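Local coordinates for protein glucose-6-phosphate 1-dehydrogenase (Mycobacterium avium, PDB 4LGV) that probably catalyses the NADP-dependent oxidation of glucose 6-phosphate to 6-phosphogluconolactone, the first step of the oxidative pentose phosphate pathway, at residues R190-L195 with V252-L257; S223-T228 with V333-R338; A281-A286 with T323-W328. One frame throughout, in Å; residues are numbered along the deposited sequence. Where two conformers were deposited one is given.

Interaction 1. Residues R190-L195 with V252-L257; sequences RVDHFL and VQNHLL
The side chains of Asp-192 and Asn-254 approach from opposite directions, their carboxylate and amide planes turned 35° apart: Asn-254 ND2 donates to Asp-192 OD2 at 2.9 Å, almost straight (166°). The donor lies on the anti side of the carboxylate and somewhat out of its plane, whereas the oxygen stays close to the amide plane. Asp-192 CG stands anti to the backbone N (chi1 -178°), which sends the carboxylate across to the helix. Its other oxygen, OD1, closes an Asx turn by accepting from Phe-194 N (3.1 Å) and forms a salt bridge with Lys-163. Water 2 joins Asp-192 OD2 to His-255 N, serving an amide left without a helical bond where helix 246-264 kinks around a pi-type turn. His-255 ND1 is hydrogen-bonded to Gln-198. Residues 190-195 run from the end of strand 188-191, an outermost strand of the Rossmann-like parallel sheet, and correspond to the family's signature peptide, which in relatives lines the glucose 6-phosphate site and probably does so here. Ring and aliphatic contacts form the second group. Phe-194 CB sits over one face of the His-255 imidazole, 3.5 Å from its centroid, a CH-pi contact; the two rings run nearly parallel but barely overlap. Leu-195 CD1 lies 3.7 Å from His-255 CA.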
loop_
_atom_site.group_PDB
_atom_site.type_symbol
_atom_site.label_atom_id
_atom_site.label_comp_id
_atom_site.label_asym_id
_atom_site.label_seq_id
_atom_site.Cartn_x
_atom_site.Cartn_y
_atom_site.Cartn_z
ATOM N N ARG A 190 9.069 26.150 -28.680
ATOM C CA ARG A 190 9.832 27.081 -27.864
ATOM C C ARG A 190 11.154 26.420 -27.490
ATOM O O ARG A 190 11.167 25.503 -26.688
ATOM C CB ARG A 190 9.033 27.476 -26.637
ATOM C CG ARG A 190 7.666 28.020 -27.007
ATOM C CD ARG A 190 6.851 28.386 -25.783
ATOM N NE ARG A 190 5.556 28.934 -26.171
ATOM C CZ ARG A 190 4.500 28.200 -26.536
ATOM N NH1 ARG A 190 4.523 26.859 -26.535
ATOM N NH2 ARG A 190 3.396 28.812 -26.868
ATOM N N VAL A 191 12.251 26.879 -28.102
ATOM C CA VAL A 191 13.538 26.220 -28.005
ATOM C C VAL A 191 14.301 26.671 -26.755
ATOM O O VAL A 191 14.610 27.879 -26.573
ATOM C CB VAL A 191 14.394 26.553 -29.229
ATOM C CG1 VAL A 191 15.718 25.819 -29.184
ATOM C CG2 VAL A 191 13.669 26.206 -30.548
ATOM N N ASP A 192 14.582 25.714 -25.882
ATOM C CA ASP A 192 15.371 25.970 -24.678
ATOM C C ASP A 192 16.432 24.901 -24.636
ATOM O O ASP A 192 16.123 23.732 -24.434
ATOM C CB ASP A 192 14.481 25.920 -23.433
ATOM C CG ASP A 192 15.239 26.242 -22.130
ATOM O OD1 ASP A 192 16.468 26.066 -22.060
ATOM O OD2 ASP A 192 14.584 26.711 -21.169
ATOM N N HIS A 193 17.687 25.304 -24.852
ATOM C CA HIS A 193 18.779 24.343 -24.990
ATOM C C HIS A 193 18.887 23.411 -23.813
ATOM O O HIS A 193 19.203 22.255 -24.000
ATOM C CB HIS A 193 20.096 25.066 -25.218
ATOM C CG HIS A 193 20.027 26.000 -26.365
ATOM N ND1 HIS A 193 20.940 27.005 -26.555
ATOM C CD2 HIS A 193 19.103 26.120 -27.354
ATOM C CE1 HIS A 193 20.583 27.703 -27.614
ATOM N NE2 HIS A 193 19.480 27.183 -28.121
ATOM N N PHE A 194 18.578 23.903 -22.602
ATOM C CA PHE A 194 18.599 23.022 -21.422
ATOM C C PHE A 194 17.691 21.790 -21.564
ATOM O O PHE A 194 18.075 20.696 -21.191
ATOM C CB PHE A 194 18.254 23.757 -20.155
ATOM C CG PHE A 194 19.338 24.683 -19.681
ATOM C CD1 PHE A 194 20.576 24.199 -19.306
ATOM C CD2 PHE A 194 19.119 26.018 -19.585
ATOM C CE1 PHE A 194 21.572 25.050 -18.868
ATOM C CE2 PHE A 194 20.112 26.873 -19.169
ATOM C CZ PHE A 194 21.344 26.405 -18.795
ATOM N N LEU A 195 16.515 21.965 -22.134
ATOM C CA LEU A 195 15.571 20.853 -22.340
ATOM C C LEU A 195 16.085 19.755 -23.226
ATOM O O LEU A 195 15.744 18.611 -23.041
ATOM C CB LEU A 195 14.220 21.338 -22.896
ATOM C CG LEU A 195 13.237 21.565 -21.763
ATOM C CD1 LEU A 195 13.708 22.717 -20.890
ATOM C CD2 LEU A 195 11.866 21.854 -22.345
ATOM N N VAL A 252 15.357 27.688 -13.749
ATOM C CA VAL A 252 14.296 27.191 -12.881
ATOM C C VAL A 252 12.922 27.137 -13.557
ATOM O O VAL A 252 12.276 26.076 -13.572
ATOM C CB VAL A 252 14.214 27.987 -11.566
ATOM C CG1 VAL A 252 13.065 27.487 -10.696
ATOM C CG2 VAL A 252 15.502 27.838 -10.786
ATOM N N GLN A 253 12.503 28.274 -14.097
ATOM C CA GLN A 253 11.165 28.461 -14.645
ATOM C C GLN A 253 10.762 27.374 -15.627
ATOM O O GLN A 253 9.642 26.881 -15.590
ATOM C CB GLN A 253 11.067 29.847 -15.303
ATOM C CG GLN A 253 9.755 30.147 -16.033
ATOM C CD GLN A 253 9.784 29.710 -17.482
ATOM O OE1 GLN A 253 10.743 29.960 -18.184
ATOM N NE2 GLN A 253 8.733 29.024 -17.933
ATOM N N ASN A 254 11.658 27.015 -16.509
ATOM C CA ASN A 254 11.377 26.036 -17.566
ATOM C C ASN A 254 12.111 24.718 -17.278
ATOM O O ASN A 254 11.486 23.723 -16.962
ATOM C CB ASN A 254 11.750 26.611 -18.943
ATOM C CG ASN A 254 11.120 25.864 -20.085
ATOM O OD1 ASN A 254 10.034 25.343 -19.951
ATOM N ND2 ASN A 254 11.806 25.793 -21.214
ATOM N N HIS A 255 13.439 24.726 -17.350
ATOM C CA HIS A 255 14.231 23.481 -17.271
ATOM C C HIS A 255 13.962 22.641 -16.029
ATOM O O HIS A 255 13.525 21.481 -16.135
ATOM C CB HIS A 255 15.722 23.821 -17.371
ATOM C CG HIS A 255 16.641 22.636 -17.368
ATOM N ND1 HIS A 255 16.411 21.515 -18.125
ATOM C CD2 HIS A 255 17.823 22.415 -16.729
ATOM C CE1 HIS A 255 17.386 20.637 -17.929
ATOM N NE2 HIS A 255 18.268 21.167 -17.105
ATOM N N LEU A 256 14.212 23.207 -14.853
ATOM C CA LEU A 256 14.181 22.412 -13.649
ATOM C C LEU A 256 12.767 22.047 -13.248
ATOM O O LEU A 256 12.535 20.947 -12.771
ATOM C CB LEU A 256 14.926 23.096 -12.505
ATOM C CG LEU A 256 16.420 23.203 -12.655
ATOM C CD1 LEU A 256 17.091 23.838 -11.434
ATOM C CD2 LEU A 256 17.048 21.848 -12.896
ATOM N N LEU A 257 11.819 22.967 -13.419
ATOM C CA LEU A 257 10.414 22.617 -13.162
ATOM C C LEU A 257 9.911 21.560 -14.135
ATOM O O LEU A 257 9.127 20.693 -13.768
ATOM C CB LEU A 257 9.539 23.859 -13.205
ATOM C CG LEU A 257 9.678 24.767 -11.969
ATOM C CD1 LEU A 257 8.837 26.027 -12.121
ATOM C CD2 LEU A 257 9.238 24.019 -10.729
HETATM O O HOH W 1 10.786 24.728 -24.202
HETATM O O HOH W 2 15.349 26.872 -18.802
#

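Interaction 2. Residues S223-T228 with V333-R338; sequences SEIHIT and VPIFLR
Two parallel strands, 222-230 and 335-340, meet in the middle of the large mixed sheet of the C-terminal domain, paired in register from Ile-225 with Ile-335 to Thr-228 with Arg-338. Of the first strand, Ile-225 and Ile-227 make the backbone bonds across. Ile-225 N donates to Pro-334 O (3.0 Å) and its carbonyl accepts from Phe-336 N; Ile-227 N then donates to Phe-336 O (2.7 Å) and its O accepts from Arg-338 N. The other edge of 222-230 pairs with strand 347-354, where Ser-223 and Glu-224 face Phe-353 in a classic beta bulge. Ile-225, Ile-227, Ile-335 and Leu-337 project from one face of the sheet, and Ile-227 and Leu-337 of this face pack on helix 246-264; Ile-227 CG2 is 4.2 Å from Leu-337 CG. His-226, Phe-336, Thr-228 and Arg-338 occupy the reverse face, where His-226 and Arg-338 touch Trp-477. There the Glu-224 chain runs extended and its OE1 accepts from His-226 NE2 (2.8 Å) as well as from the backbone of His-475, two bonds that grip the carboxylate oxygen, the first also limiting rotation of the imidazole. Phe-336 CE2 is 3.5 Å from Glu-224 OE1. Arg-338 and Thr-228 lie side by side, and Arg-338 NE donates to Thr-228 OG1 at 2.9 Å and 171°, with the hydroxyl oxygen practically in the guanidinium plane.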
loop_
_atom_site.group_PDB
_atom_site.type_symbol
_atom_site.label_atom_id
_atom_site.label_comp_id
_atom_site.label_asym_id
_atom_site.label_seq_id
_atom_site.Cartn_x
_atom_site.Cartn_y
_atom_site.Cartn_z
ATOM N N SER A 223 10.134 10.799 1.510
ATOM C CA SER A 223 9.926 11.884 2.501
ATOM C C SER A 223 10.285 13.262 1.997
ATOM O O SER A 223 9.685 14.227 2.416
ATOM C CB SER A 223 10.683 11.673 3.804
ATOM O OG SER A 223 12.063 11.748 3.533
ATOM N N GLU A 224 11.182 13.339 1.050
ATOM C CA GLU A 224 11.730 14.603 0.646
ATOM C C GLU A 224 12.444 14.471 -0.693
ATOM O O GLU A 224 13.048 13.433 -0.964
ATOM C CB GLU A 224 12.735 15.043 1.718
ATOM C CG GLU A 224 13.334 16.406 1.555
ATOM C CD GLU A 224 13.907 16.916 2.884
ATOM O OE1 GLU A 224 14.914 17.700 2.884
ATOM O OE2 GLU A 224 13.377 16.517 3.924
ATOM N N ILE A 225 12.468 15.557 -1.458
ATOM C CA ILE A 225 13.171 15.602 -2.728
ATOM C C ILE A 225 14.118 16.794 -2.793
ATOM O O ILE A 225 13.729 17.892 -2.414
ATOM C CB ILE A 225 12.159 15.699 -3.886
ATOM C CG1 ILE A 225 11.249 14.464 -3.883
ATOM C CG2 ILE A 225 12.892 15.759 -5.204
ATOM C CD1 ILE A 225 10.158 14.432 -4.894
ATOM N N HIS A 226 15.350 16.577 -3.271
ATOM C CA HIS A 226 16.316 17.668 -3.504
ATOM C C HIS A 226 16.735 17.662 -4.966
ATOM O O HIS A 226 17.141 16.624 -5.500
ATOM C CB HIS A 226 17.589 17.518 -2.716
ATOM C CG HIS A 226 17.434 17.707 -1.251
ATOM N ND1 HIS A 226 18.500 17.608 -0.384
ATOM C CD2 HIS A 226 16.341 17.914 -0.486
ATOM C CE1 HIS A 226 18.081 17.814 0.854
ATOM N NE2 HIS A 226 16.769 17.978 0.822
ATOM N N ILE A 227 16.594 18.802 -5.607
ATOM C CA ILE A 227 17.027 18.972 -6.981
ATOM C C ILE A 227 18.218 19.923 -7.018
ATOM O O ILE A 227 18.145 21.041 -6.503
ATOM C CB ILE A 227 15.890 19.534 -7.826
ATOM C CG1 ILE A 227 14.802 18.462 -7.932
ATOM C CG2 ILE A 227 16.417 19.929 -9.184
ATOM C CD1 ILE A 227 13.556 18.891 -8.695
ATOM N N THR A 228 19.322 19.453 -7.552
ATOM C CA THR A 228 20.549 20.240 -7.618
ATOM C C THR A 228 20.947 20.404 -9.056
ATOM O O THR A 228 21.097 19.419 -9.781
ATOM C CB THR A 228 21.696 19.544 -6.877
ATOM O OG1 THR A 228 21.402 19.459 -5.478
ATOM C CG2 THR A 228 22.997 20.316 -7.063
ATOM N N VAL A 333 5.398 16.356 0.925
ATOM C CA VAL A 333 6.778 16.034 0.621
ATOM C C VAL A 333 7.458 17.349 0.245
ATOM O O VAL A 333 7.181 17.871 -0.808
ATOM C CB VAL A 333 6.872 15.030 -0.535
ATOM C CG1 VAL A 333 8.307 14.855 -1.002
ATOM C CG2 VAL A 333 6.294 13.694 -0.132
ATOM N N PRO A 334 8.347 17.884 1.094
ATOM C CA PRO A 334 9.030 19.065 0.703
ATOM C C PRO A 334 9.981 18.830 -0.462
ATOM O O PRO A 334 10.693 17.830 -0.482
ATOM C CB PRO A 334 9.852 19.457 1.974
ATOM C CG PRO A 334 9.350 18.565 3.082
ATOM C CD PRO A 334 8.832 17.355 2.373
ATOM N N ILE A 335 9.992 19.775 -1.395
ATOM C CA ILE A 335 10.854 19.731 -2.539
ATOM C C ILE A 335 11.804 20.935 -2.491
ATOM O O ILE A 335 11.368 22.073 -2.521
ATOM C CB ILE A 335 9.996 19.748 -3.812
ATOM C CG1 ILE A 335 9.021 18.570 -3.789
ATOM C CG2 ILE A 335 10.875 19.724 -5.043
ATOM C CD1 ILE A 335 7.973 18.565 -4.885
ATOM N N PHE A 336 13.097 20.666 -2.375
ATOM C CA PHE A 336 14.095 21.702 -2.335
ATOM C C PHE A 336 14.868 21.699 -3.649
ATOM O O PHE A 336 15.240 20.651 -4.178
ATOM C CB PHE A 336 15.061 21.503 -1.144
ATOM C CG PHE A 336 14.406 21.674 0.209
ATOM C CD1 PHE A 336 14.193 22.927 0.723
ATOM C CD2 PHE A 336 14.022 20.599 0.933
ATOM C CE1 PHE A 336 13.564 23.109 1.952
ATOM C CE2 PHE A 336 13.422 20.747 2.166
ATOM C CZ PHE A 336 13.199 22.010 2.690
ATOM N N LEU A 337 15.154 22.897 -4.125
ATOM C CA LEU A 337 15.824 23.073 -5.378
ATOM C C LEU A 337 16.958 24.092 -5.232
ATOM O O LEU A 337 16.776 25.105 -4.576
ATOM C CB LEU A 337 14.809 23.541 -6.362
ATOM C CG LEU A 337 15.270 23.726 -7.772
ATOM C CD1 LEU A 337 14.054 23.526 -8.674
ATOM C CD2 LEU A 337 15.899 25.103 -7.943
ATOM N N ARG A 338 18.125 23.777 -5.808
ATOM C CA ARG A 338 19.236 24.697 -5.851
ATOM C C ARG A 338 19.880 24.638 -7.209
ATOM O O ARG A 338 20.035 23.560 -7.812
ATOM C CB ARG A 338 20.256 24.426 -4.765
ATOM C CG ARG A 338 20.970 23.110 -4.879
ATOM C CD ARG A 338 21.965 22.916 -3.743
ATOM N NE ARG A 338 22.492 21.549 -3.773
ATOM C CZ ARG A 338 23.491 21.107 -3.032
ATOM N NH1 ARG A 338 24.092 21.922 -2.184
ATOM N NH2 ARG A 338 23.914 19.851 -3.148
#

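Interaction 3. Residues A281-A286 with T323-W328; sequences AEVFRA and TEIDNW
A single direct hydrogen bond, backbone to backbone, ties Ala-286 to Asp-326, although neither residue belongs to a regular helix or strand. Asp-326 N donates to Ala-286 O at 2.9 Å and 163°, but it approaches the oxygen from well outside the carbonyl plane, tilted by 33°. Asp-326 is itself the centre of an inverse gamma turn, and its N-H is the one taken up by Ala-286 O. A second, indirect link lies alongside: water 3 donates to Glu-282 O (2.8 Å) and accepts from Asn-327 ND2 (2.9 Å). The Asn-327 side chain is held at both ends of its amide, because OD1 accepts from Trp-330 N. Apolar contacts complete the junction. Ala-286 CB points at the loop and rests 4.1 Å from Asn-327 CB, while Val-283 CG1 touches the end of Ile-325, CD1, at 3.8 Å, the two branched chains meeting at a slant. The contact also lies at subunit boundaries: Asp-326 OD2 is hydrogen-bonded to Ser-361 of the second subunit, and Arg-285 forms a salt bridge with Asp-275 of the third. Within the chain, residues 323-328 lead from strand 318-323 toward strand 335-340; Ile-325 reaches Ala-264 of helix 246-264 and Ile-335 of strand 335-340, and Phe-284 touches both helix 246-264 and helix 434-449.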
loop_
_atom_site.group_PDB
_atom_site.type_symbol
_atom_site.label_atom_id
_atom_site.label_comp_id
_atom_site.label_asym_id
_atom_site.label_seq_id
_atom_site.Cartn_x
_atom_site.Cartn_y
_atom_site.Cartn_z
ATOM N N ALA A 281 1.427 19.329 -17.115
ATOM C CA ALA A 281 0.618 20.447 -16.734
ATOM C C ALA A 281 -0.135 20.133 -15.440
ATOM O O ALA A 281 -0.228 20.970 -14.571
ATOM C CB ALA A 281 -0.378 20.828 -17.854
ATOM N N GLU A 282 -0.674 18.930 -15.327
ATOM C CA GLU A 282 -1.359 18.542 -14.090
ATOM C C GLU A 282 -0.492 18.723 -12.849
ATOM O O GLU A 282 -1.022 18.995 -11.797
ATOM C CB GLU A 282 -1.742 17.056 -14.090
ATOM C CG GLU A 282 -2.891 16.740 -14.949
ATOM C CD GLU A 282 -3.283 15.260 -14.824
ATOM O OE1 GLU A 282 -2.540 14.379 -14.156
ATOM O OE2 GLU A 282 -4.347 15.008 -15.439
ATOM N N VAL A 283 0.802 18.428 -12.971
ATOM C CA VAL A 283 1.706 18.579 -11.853
ATOM C C VAL A 283 1.720 20.035 -11.440
ATOM O O VAL A 283 1.556 20.359 -10.284
ATOM C CB VAL A 283 3.139 18.150 -12.198
ATOM C CG1 VAL A 283 4.102 18.508 -11.066
ATOM C CG2 VAL A 283 3.210 16.657 -12.451
ATOM N N PHE A 284 1.960 20.909 -12.405
ATOM C CA PHE A 284 2.156 22.332 -12.111
ATOM C C PHE A 284 0.875 22.915 -11.504
ATOM O O PHE A 284 0.937 23.805 -10.634
ATOM C CB PHE A 284 2.568 23.097 -13.383
ATOM C CG PHE A 284 3.869 22.664 -13.975
ATOM C CD1 PHE A 284 4.982 22.419 -13.155
ATOM C CD2 PHE A 284 3.995 22.503 -15.340
ATOM C CE1 PHE A 284 6.181 22.032 -13.704
ATOM C CE2 PHE A 284 5.201 22.092 -15.887
ATOM C CZ PHE A 284 6.311 21.872 -15.069
ATOM N N ARG A 285 -0.274 22.418 -11.945
ATOM C CA ARG A 285 -1.566 22.945 -11.428
ATOM C C ARG A 285 -1.795 22.623 -9.967
ATOM O O ARG A 285 -2.631 23.233 -9.346
ATOM C CB ARG A 285 -2.730 22.461 -12.278
ATOM C CG ARG A 285 -2.655 23.184 -13.617
ATOM C CD ARG A 285 -3.736 22.824 -14.586
ATOM N NE ARG A 285 -5.021 23.224 -14.038
ATOM C CZ ARG A 285 -6.190 22.745 -14.433
ATOM N NH1 ARG A 285 -6.257 21.800 -15.353
ATOM N NH2 ARG A 285 -7.298 23.203 -13.868
ATOM N N ALA A 286 -1.050 21.681 -9.420
ATOM C CA ALA A 286 -1.181 21.306 -8.032
ATOM C C ALA A 286 -0.058 21.909 -7.215
ATOM O O ALA A 286 0.085 21.582 -6.018
ATOM C CB ALA A 286 -1.152 19.768 -7.873
ATOM N N THR A 323 9.567 24.241 -2.556
ATOM C CA THR A 323 8.246 24.151 -3.151
ATOM C C THR A 323 7.597 22.802 -2.773
ATOM O O THR A 323 8.066 22.084 -1.870
ATOM C CB THR A 323 8.342 24.314 -4.681
ATOM O OG1 THR A 323 7.038 24.303 -5.240
ATOM C CG2 THR A 323 9.151 23.197 -5.294
ATOM N N GLU A 324 6.475 22.505 -3.397
ATOM C CA GLU A 324 5.725 21.311 -3.073
ATOM C C GLU A 324 4.727 21.017 -4.190
ATOM O O GLU A 324 4.395 21.897 -4.988
ATOM C CB GLU A 324 4.970 21.461 -1.730
ATOM C CG GLU A 324 3.888 22.500 -1.777
ATOM C CD GLU A 324 3.011 22.638 -0.534
ATOM O OE1 GLU A 324 2.395 21.654 -0.056
ATOM O OE2 GLU A 324 2.896 23.777 -0.093
ATOM N N ILE A 325 4.245 19.788 -4.212
ATOM C CA ILE A 325 3.182 19.362 -5.146
ATOM C C ILE A 325 2.037 18.789 -4.296
ATOM O O ILE A 325 2.176 17.731 -3.678
ATOM C CB ILE A 325 3.704 18.304 -6.111
ATOM C CG1 ILE A 325 4.838 18.872 -6.941
ATOM C CG2 ILE A 325 2.613 17.815 -7.035
ATOM C CD1 ILE A 325 5.610 17.808 -7.702
ATOM N N ASP A 326 0.932 19.516 -4.245
ATOM C CA ASP A 326 -0.130 19.251 -3.279
ATOM C C ASP A 326 -1.206 18.341 -3.848
ATOM O O ASP A 326 -2.371 18.743 -3.987
ATOM C CB ASP A 326 -0.734 20.580 -2.793
ATOM C CG ASP A 326 -1.662 20.404 -1.610
ATOM O OD1 ASP A 326 -1.455 19.507 -0.754
ATOM O OD2 ASP A 326 -2.644 21.210 -1.550
ATOM N N ASN A 327 -0.828 17.099 -4.135
ATOM C CA ASN A 327 -1.785 16.130 -4.681
ATOM C C ASN A 327 -1.706 14.787 -3.959
ATOM O O ASN A 327 -1.010 14.685 -2.961
ATOM C CB ASN A 327 -1.622 16.034 -6.177
ATOM C CG ASN A 327 -0.337 15.330 -6.615
ATOM O OD1 ASN A 327 0.405 14.756 -5.829
ATOM N ND2 ASN A 327 -0.083 15.379 -7.923
ATOM N N TRP A 328 -2.417 13.774 -4.436
ATOM C CA TRP A 328 -2.443 12.479 -3.745
ATOM C C TRP A 328 -1.077 11.796 -3.696
ATOM O O TRP A 328 -0.801 11.043 -2.782
ATOM C CB TRP A 328 -3.435 11.533 -4.384
ATOM C CG TRP A 328 -4.870 11.847 -4.098
ATOM C CD1 TRP A 328 -5.355 12.913 -3.426
ATOM C CD2 TRP A 328 -6.022 11.093 -4.535
ATOM N NE1 TRP A 328 -6.727 12.874 -3.403
ATOM C CE2 TRP A 328 -7.155 11.754 -4.066
ATOM C CE3 TRP A 328 -6.187 9.914 -5.248
ATOM C CZ2 TRP A 328 -8.456 11.285 -4.306
ATOM C CZ3 TRP A 328 -7.478 9.445 -5.504
ATOM C CH2 TRP A 328 -8.589 10.122 -5.040
HETATM O O HOH W 3 -1.465 16.987 -9.896
#

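In the fold
Helix 246-264 connects all three contacts. Near the chain's centre, interaction 1 joins it to the end of strand 188-191 and the turn after it, at what is probably the substrate site by family resemblance. Interaction 2, centred about 18 Å away, meets the same helix with one face of the sheet: Leu-256 CD1 lies 3.9 Å from Leu-337 CD2. Interaction 3 is also about 18 Å from interaction 1 between centres, with Leu-257 O 3.2 Å from Phe-284 CE1. Interactions 2 and 3 are closer, about 14 Å between centres, and Ile-335 O and Thr-323 N are 2.8 Å apart, a probable hydrogen bond between adjacent strands. Interaction 3 is nested within the loop closed by interaction 2.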